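Local coordinates for molybdopterin-guanine dinucleotide biosynthesis adapter protein (Escherichia coli, PDB 1NP6) that binds GTP, hydrolyses it weakly, and may act as an adapter for efficient synthesis and use of the molybdopterin-guanine dinucleotide form of the molybdenum cofactor, at residues Arg95-Thr98 / Ser99-Asp102; Lys110-Glu113 / Ile114-Val118; Ala124-Arg127 / Pro128-Val132. All coordinates share one frame; numbering follows the deposited sequence.

Contact 1. Residues Arg95-Thr98 / Ser99-Asp102; sequences RMDT and SKLD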
loop_
_atom_site.group_PDB
_atom_site.type_symbol
_atom_site.label_atom_id
_atom_site.label_comp_id
_atom_site.label_asym_id
_atom_site.label_seq_id
_atom_site.Cartn_x
_atom_site.Cartn_y
_atom_site.Cartn_z
ATOM N N ARG B 95 -5.670 7.972 -2.780
ATOM C CA ARG B 95 -5.369 6.990 -1.718
ATOM C C ARG B 95 -4.035 7.307 -1.026
ATOM O O ARG B 95 -3.722 6.729 0.025
ATOM C CB ARG B 95 -5.357 5.552 -2.241
ATOM C CG ARG B 95 -6.631 5.111 -3.024
ATOM C CD ARG B 95 -7.955 5.439 -2.351
ATOM N NE ARG B 95 -8.182 4.669 -1.124
ATOM C CZ ARG B 95 -9.124 4.929 -0.224
ATOM N NH1 ARG B 95 -9.960 5.949 -0.400
ATOM N NH2 ARG B 95 -9.239 4.163 0.859
ATOM N N MET B 96 -3.273 8.235 -1.598
ATOM C CA MET B 96 -2.047 8.752 -0.944
ATOM C C MET B 96 -2.393 9.697 0.210
ATOM O O MET B 96 -3.477 10.297 0.213
ATOM C CB MET B 96 -1.136 9.461 -1.968
ATOM C CG MET B 96 -0.371 8.491 -2.872
ATOM S SD MET B 96 0.590 9.274 -4.203
ATOM C CE MET B 96 1.974 8.278 -4.276
ATOM N N ASP B 97 -1.494 9.812 1.195
ATOM C CA ASP B 97 -1.666 10.755 2.302
ATOM C C ASP B 97 -1.059 12.098 1.878
ATOM O O ASP B 97 0.149 12.349 2.073
ATOM C CB ASP B 97 -1.009 10.208 3.594
ATOM C CG ASP B 97 -1.223 11.114 4.819
ATOM O OD1 ASP B 97 -1.939 12.133 4.709
ATOM O OD2 ASP B 97 -0.702 10.881 5.941
ATOM N N THR B 98 -1.897 12.956 1.288
ATOM C CA THR B 98 -1.424 14.194 0.645
ATOM C C THR B 98 -1.121 15.318 1.628
ATOM O O THR B 98 -0.547 16.345 1.248
ATOM C CB THR B 98 -2.428 14.699 -0.438
ATOM O OG1 THR B 98 -3.773 14.447 -0.005
ATOM C CG2 THR B 98 -2.293 13.883 -1.717
ATOM N N SER B 99 -1.511 15.116 2.883
ATOM C CA SER B 99 -1.144 16.008 3.974
ATOM C C SER B 99 0.381 16.074 4.188
ATOM O O SER B 99 0.877 17.015 4.808
ATOM C CB SER B 99 -1.855 15.578 5.269
ATOM O OG SER B 99 -1.086 14.639 6.012
ATOM N N LYS B 100 1.111 15.080 3.673
ATOM C CA LYS B 100 2.571 15.008 3.841
ATOM C C LYS B 100 3.329 15.072 2.503
ATOM O O LYS B 100 4.514 14.724 2.441
ATOM C CB LYS B 100 2.971 13.716 4.567
ATOM C CG LYS B 100 2.299 13.451 5.899
ATOM C CD LYS B 100 2.379 11.959 6.239
ATOM C CE LYS B 100 2.949 11.713 7.631
ATOM N NZ LYS B 100 2.039 10.890 8.482
ATOM N N LEU B 101 2.644 15.483 1.434
ATOM C CA LEU B 101 3.247 15.551 0.092
ATOM C C LEU B 101 2.989 16.904 -0.550
ATOM O O LEU B 101 1.986 17.552 -0.251
ATOM C CB LEU B 101 2.700 14.443 -0.830
ATOM C CG LEU B 101 2.945 12.952 -0.527
ATOM C CD1 LEU B 101 2.158 12.083 -1.507
ATOM C CD2 LEU B 101 4.445 12.525 -0.528
ATOM N N ASP B 102 3.876 17.306 -1.456
ATOM C CA ASP B 102 3.757 18.572 -2.193
ATOM C C ASP B 102 3.473 18.410 -3.685
ATOM O O ASP B 102 3.026 19.350 -4.333
ATOM C CB ASP B 102 5.051 19.377 -2.041
ATOM C CG ASP B 102 5.411 19.629 -0.590
ATOM O OD1 ASP B 102 4.558 20.163 0.144
ATOM O OD2 ASP B 102 6.518 19.325 -0.088
#
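Asp-97 and Thr-98 each lend a carbonyl to the amide three residues on, folding the chain into two overlapping turns of 3-10 type. This compact corner lies between helix 89-95 and strand 103-107 of the parallel sheet in a P-loop fold. Both backbone bonds are weak: Lys-100 N stands 3.3 Å from Asp-97 O, and Leu-101 N is 3.3 Å from Thr-98 O. They are nearly straight, 163° and 166° at the hydrogen, but stretched.

The polar side chains gather on the carboxylate of Asp-97. Its CG lies anti to the backbone N (chi1 -177°), beside the carbonyl carbon, which carries the group forward along the turn. OD1 accepts the hydroxyl of Ser-99, OG to OD1 3.0 Å, on the syn side but well out of the carboxylate plane. OD2 is left for Lys-100, whose methylene CD lies 3.3 Å from OD2. Bends late in the lysine chain bring its ammonium round to the same oxygen, but the resulting salt bridge is long, with NZ 3.7 Å from Asp-97 OD2. The carboxylate is thus divided, one oxygen to each partner, at the exposed side of the turn.

Gln-66 of the second subunit accepts from the backbone N of Asp-97 and packs on Met-96 and Leu-101, so the corner belongs to the dimer interface. At its far end Asp-102 forms a salt bridge with Arg-36. Residues 99-102 are predicted to bind GTP, although this loop precedes its strand and therefore lies at the opposite end of the sheet from the P-loop.

The apolar contact is between two buried side chains: Met-96 and Leu-101 cross at about a right angle, with SD of Met-96 4.2 Å from CD1 of Leu-101.

Contact 2. Residues Lys110-Glu113 / Ile114-Val118; sequences KHEE and IAKIV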
loop_
_atom_site.group_PDB
_atom_site.type_symbol
_atom_site.label_atom_id
_atom_site.label_comp_id
_atom_site.label_asym_id
_atom_site.label_seq_id
_atom_site.Cartn_x
_atom_site.Cartn_y
_atom_site.Cartn_z
ATOM N N LYS B 110 -0.020 3.939 -20.096
ATOM C CA LYS B 110 -0.380 4.118 -21.507
ATOM C C LYS B 110 -1.139 5.426 -21.732
ATOM O O LYS B 110 -0.871 6.150 -22.695
ATOM C CB LYS B 110 -1.236 2.943 -21.986
ATOM C CG LYS B 110 -0.719 2.242 -23.235
ATOM C CD LYS B 110 -1.622 1.072 -23.629
ATOM C CE LYS B 110 -1.157 -0.237 -22.995
ATOM N NZ LYS B 110 -1.736 -0.429 -21.636
ATOM N N HIS B 111 -2.077 5.726 -20.834
ATOM C CA HIS B 111 -2.856 6.953 -20.917
ATOM C C HIS B 111 -2.709 7.792 -19.652
ATOM O O HIS B 111 -3.069 7.346 -18.554
ATOM C CB HIS B 111 -4.322 6.630 -21.196
ATOM C CG HIS B 111 -4.542 5.924 -22.500
ATOM N ND1 HIS B 111 -5.022 6.564 -23.622
ATOM C CD2 HIS B 111 -4.342 4.633 -22.860
ATOM C CE1 HIS B 111 -5.112 5.697 -24.616
ATOM N NE2 HIS B 111 -4.705 4.518 -24.180
ATOM N N GLU B 112 -2.162 9.000 -19.820
ATOM C CA GLU B 112 -1.924 9.948 -18.719
ATOM C C GLU B 112 -2.359 11.363 -19.096
ATOM O O GLU B 112 -1.629 12.091 -19.779
ATOM C CB GLU B 112 -0.444 9.948 -18.286
ATOM C CG GLU B 112 0.382 8.833 -18.899
ATOM C CD GLU B 112 1.789 8.754 -18.342
ATOM O OE1 GLU B 112 2.715 9.254 -19.015
ATOM O OE2 GLU B 112 1.959 8.171 -17.252
ATOM N N GLU B 113 -3.536 11.761 -18.620
ATOM C CA GLU B 113 -4.177 12.994 -19.073
ATOM C C GLU B 113 -4.053 14.155 -18.079
ATOM O O GLU B 113 -5.056 14.645 -17.541
ATOM C CB GLU B 113 -5.637 12.711 -19.444
ATOM C CG GLU B 113 -5.797 11.894 -20.725
ATOM C CD GLU B 113 -5.837 10.386 -20.498
ATOM O OE1 GLU B 113 -5.278 9.895 -19.491
ATOM O OE2 GLU B 113 -6.430 9.677 -21.340
ATOM N N ILE B 114 -2.806 14.594 -17.857
ATOM C CA ILE B 114 -2.467 15.692 -16.933
ATOM C C ILE B 114 -1.198 16.439 -17.409
ATOM O O ILE B 114 -0.564 16.002 -18.359
ATOM C CB ILE B 114 -2.260 15.140 -15.498
ATOM C CG1 ILE B 114 -2.011 13.621 -15.517
ATOM C CG2 ILE B 114 -3.460 15.477 -14.614
ATOM C CD1 ILE B 114 -0.630 13.197 -15.038
ATOM N N ALA B 115 -0.863 17.564 -16.774
ATOM C CA ALA B 115 0.397 18.281 -17.058
ATOM C C ALA B 115 1.545 17.283 -17.234
ATOM O O ALA B 115 1.634 16.310 -16.478
ATOM C CB ALA B 115 0.726 19.267 -15.955
ATOM N N LYS B 116 2.390 17.525 -18.238
ATOM C CA LYS B 116 3.346 16.518 -18.692
ATOM C C LYS B 116 4.646 17.119 -19.231
ATOM O O LYS B 116 4.624 18.114 -19.963
ATOM C CB LYS B 116 2.689 15.685 -19.798
ATOM C CG LYS B 116 3.131 14.244 -19.885
ATOM C CD LYS B 116 1.981 13.335 -20.349
ATOM C CE LYS B 116 1.203 13.925 -21.531
ATOM N NZ LYS B 116 0.298 12.915 -22.151
ATOM N N ILE B 117 5.771 16.498 -18.884
ATOM C CA ILE B 117 7.050 16.783 -19.548
ATOM C C ILE B 117 7.394 15.573 -20.415
ATOM O O ILE B 117 7.287 14.432 -19.965
ATOM C CB ILE B 117 8.161 17.109 -18.498
ATOM C CG1 ILE B 117 7.810 18.425 -17.794
ATOM C CG2 ILE B 117 9.575 17.153 -19.169
ATOM C CD1 ILE B 117 8.629 18.730 -16.550
ATOM N N VAL B 118 7.741 15.833 -21.675
ATOM C CA VAL B 118 8.056 14.804 -22.662
ATOM C C VAL B 118 9.581 14.791 -22.867
ATOM O O VAL B 118 10.203 15.833 -22.874
ATOM C CB VAL B 118 7.339 15.089 -24.010
ATOM C CG1 VAL B 118 7.812 14.152 -25.147
ATOM C CG2 VAL B 118 5.838 14.977 -23.826
#
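Glu-112 receives the side chain of Lys-116 on its backbone carbonyl, not on its carboxylate. NZ of Lys-116 lies 3.2 Å from Glu-112 O, and the angle at that oxygen is an open 158°, with the donor tilted modestly from the carbonyl plane. The lysine gets there by a bent course: CG stands roughly anti to the backbone N (chi1 -149°), and the chain then turns at chi2 and chi3, so the ammonium folds back over the preceding loop. Its methylenes follow the same path, CE passing 3.8 Å from Glu-112 O.

The same oxygen takes a second, weak bond from Ile-114 N at 3.4 Å. Two donors therefore hold one carbonyl, one from the main chain two residues on and one from a side chain four residues on. The backbone bond closes a tight bend at Glu-113 that resembles an open inverse gamma-turn.

Ile-114 has an unusual conformation. Its chi1 of 18° nearly eclipses CG1 with the backbone N and presses that branch toward the peptide before it, CG1 being 3.3 Å from Glu-113 C. The other branch leans to the oxygen, CG2 lying 3.4 Å from Glu-113 O, so both branches lie over the same face of the Glu-113 peptide.

The carboxylate of Glu-112 keeps its distance from the lysine, OE1 lying 5.4 Å from Lys-116 NZ, where opposite charges would probably still attract. Its OE2 instead accepts a weak bond from Phe-109 N, and the side chain touches Ala-12 about 6 Å from that of Lys-19, a residue inferred to bind GTP. Lys-116 also has a long, weak ion pair with Asp-134. Beyond the bend, the chain enters strand 116-120, which runs parallel between strands 8-12 and 137-142 in the central sheet of a P-loop nucleotide-binding fold.

Contact 3. Residues Ala124-Arg127 / Pro128-Val132; sequences AGHR and PEELV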
loop_
_atom_site.group_PDB
_atom_site.type_symbol
_atom_site.label_atom_id
_atom_site.label_comp_id
_atom_site.label_asym_id
_atom_site.label_seq_id
_atom_site.Cartn_x
_atom_site.Cartn_y
_atom_site.Cartn_z
ATOM N N ALA B 124 18.225 7.536 -29.696
ATOM C CA ALA B 124 17.273 6.476 -29.413
ATOM C C ALA B 124 16.627 5.957 -30.705
ATOM O O ALA B 124 15.877 4.981 -30.677
ATOM C CB ALA B 124 16.237 6.940 -28.402
ATOM N N GLY B 125 16.943 6.618 -31.822
ATOM C CA GLY B 125 16.587 6.173 -33.159
ATOM C C GLY B 125 15.313 6.742 -33.760
ATOM O O GLY B 125 14.990 6.436 -34.906
ATOM N N HIS B 126 14.585 7.542 -32.983
ATOM C CA HIS B 126 13.378 8.237 -33.456
ATOM C C HIS B 126 13.692 9.637 -33.987
ATOM O O HIS B 126 14.552 10.344 -33.452
ATOM C CB HIS B 126 12.369 8.397 -32.325
ATOM C CG HIS B 126 11.886 7.110 -31.738
ATOM N ND1 HIS B 126 10.819 6.407 -32.258
ATOM C CD2 HIS B 126 12.306 6.412 -30.657
ATOM C CE1 HIS B 126 10.611 5.325 -31.528
ATOM N NE2 HIS B 126 11.498 5.306 -30.549
ATOM N N ARG B 127 12.973 10.041 -35.028
ATOM C CA ARG B 127 13.054 11.406 -35.538
ATOM C C ARG B 127 12.221 12.350 -34.653
ATOM O O ARG B 127 11.186 11.944 -34.122
ATOM C CB ARG B 127 12.582 11.450 -36.996
ATOM C CG ARG B 127 13.694 11.179 -38.006
ATOM C CD ARG B 127 13.234 10.467 -39.278
ATOM N NE ARG B 127 14.367 9.957 -40.055
ATOM C CZ ARG B 127 14.701 10.366 -41.278
ATOM N NH1 ARG B 127 13.986 11.298 -41.899
ATOM N NH2 ARG B 127 15.756 9.839 -41.888
ATOM N N PRO B 128 12.655 13.602 -34.496
ATOM C CA PRO B 128 11.958 14.549 -33.610
ATOM C C PRO B 128 10.557 14.863 -34.131
ATOM O O PRO B 128 9.664 15.185 -33.350
ATOM C CB PRO B 128 12.827 15.809 -33.679
ATOM C CG PRO B 128 14.133 15.351 -34.231
ATOM C CD PRO B 128 13.790 14.237 -35.184
ATOM N N GLU B 129 10.384 14.749 -35.447
ATOM C CA GLU B 129 9.106 14.991 -36.110
ATOM C C GLU B 129 8.030 14.027 -35.638
ATOM O O GLU B 129 6.842 14.326 -35.758
ATOM C CB GLU B 129 9.262 14.894 -37.635
ATOM C CG GLU B 129 10.107 15.999 -38.262
ATOM C CD GLU B 129 11.598 15.669 -38.318
ATOM O OE1 GLU B 129 11.965 14.474 -38.307
ATOM O OE2 GLU B 129 12.414 16.613 -38.380
ATOM N N GLU B 130 8.438 12.877 -35.098
ATOM C CA GLU B 130 7.469 11.881 -34.621
ATOM C C GLU B 130 7.025 12.057 -33.156
ATOM O O GLU B 130 6.232 11.260 -32.650
ATOM C CB GLU B 130 7.914 10.434 -34.936
ATOM C CG GLU B 130 9.233 9.988 -34.327
ATOM C CD GLU B 130 9.647 8.580 -34.746
ATOM O OE1 GLU B 130 10.633 8.444 -35.507
ATOM O OE2 GLU B 130 8.995 7.607 -34.306
ATOM N N LEU B 131 7.514 13.110 -32.494
ATOM C CA LEU B 131 7.033 13.477 -31.156
ATOM C C LEU B 131 5.578 13.958 -31.181
ATOM O O LEU B 131 5.218 14.826 -31.984
ATOM C CB LEU B 131 7.900 14.583 -30.547
ATOM C CG LEU B 131 9.248 14.207 -29.932
ATOM C CD1 LEU B 131 10.013 15.468 -29.564
ATOM C CD2 LEU B 131 9.090 13.295 -28.721
ATOM N N VAL B 132 4.758 13.400 -30.291
ATOM C CA VAL B 132 3.360 13.818 -30.139
ATOM C C VAL B 132 3.209 14.768 -28.939
ATOM O O VAL B 132 3.305 14.353 -27.783
ATOM C CB VAL B 132 2.367 12.598 -30.076
ATOM C CG1 VAL B 132 2.488 11.731 -31.317
ATOM C CG2 VAL B 132 2.577 11.736 -28.832
#
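Glu-130 spreads its carboxylate over two donors of the preceding loop, a histidine ring and a backbone amide, meeting both from above its own plane. OE2 takes the N-H of His-126, ND1 to OE2 3.0 Å and nearly straight at 163°. The oxygen lies close to the imidazole plane, while ring and carboxylate stand almost perpendicular, 87° apart. OE1 accepts Arg-127 N at 2.9 Å. Glu-130 reaches this far because its CG sits between the backbone N and the carbonyl carbon (chi1 60°), and the chain runs extended from there.

The side chain of Glu-130, the last residue of 3-10 segment 128-130, thus turns back to hold the amide of Arg-127, the residue just ahead of that segment. Leu-131 N closes the segment on Pro-128 O at 3.1 Å. On the other flank OE1 of Glu-129 leans on the arginine's aliphatic root, 3.4 Å from Arg-127 CB.

His-126 also stacks on Trp-14, and its side chain is about 5 Å from that of Thr-17, inferred to bind GTP. With His-126 replaced by alanine, OE2 of Glu-130 would probably lose its ring donor and Trp-14 its stacking partner.

The turn belongs to the connection between strands 116-120 and 137-142: Pro-128 packs on Leu-146 and Phe-120, and Leu-131 on Val-118 and Phe-120, seating the turn against strand 116-120.

In the fold
The three contacts follow one another along the chain, contact 1 before strand 103-107, contact 2 leading into strand 116-120, and contact 3 in the connection from there to strand 137-142. All these strands belong to one parallel sheet. Centres of contacts 1 and 2 are about 20 Å apart, those of contacts 2 and 3 about 17 Å, and contacts 1 and 3, on opposite sides of the chain's centre, about 36 Å. Contacts 2 and 3 touch where Val-118 CG1 meets Leu-131 CD2 at 3.9 Å. Contact 1 faces the second subunit, whereas contacts 2 and 3 lie near the P-loop, probably bordering the nucleotide site.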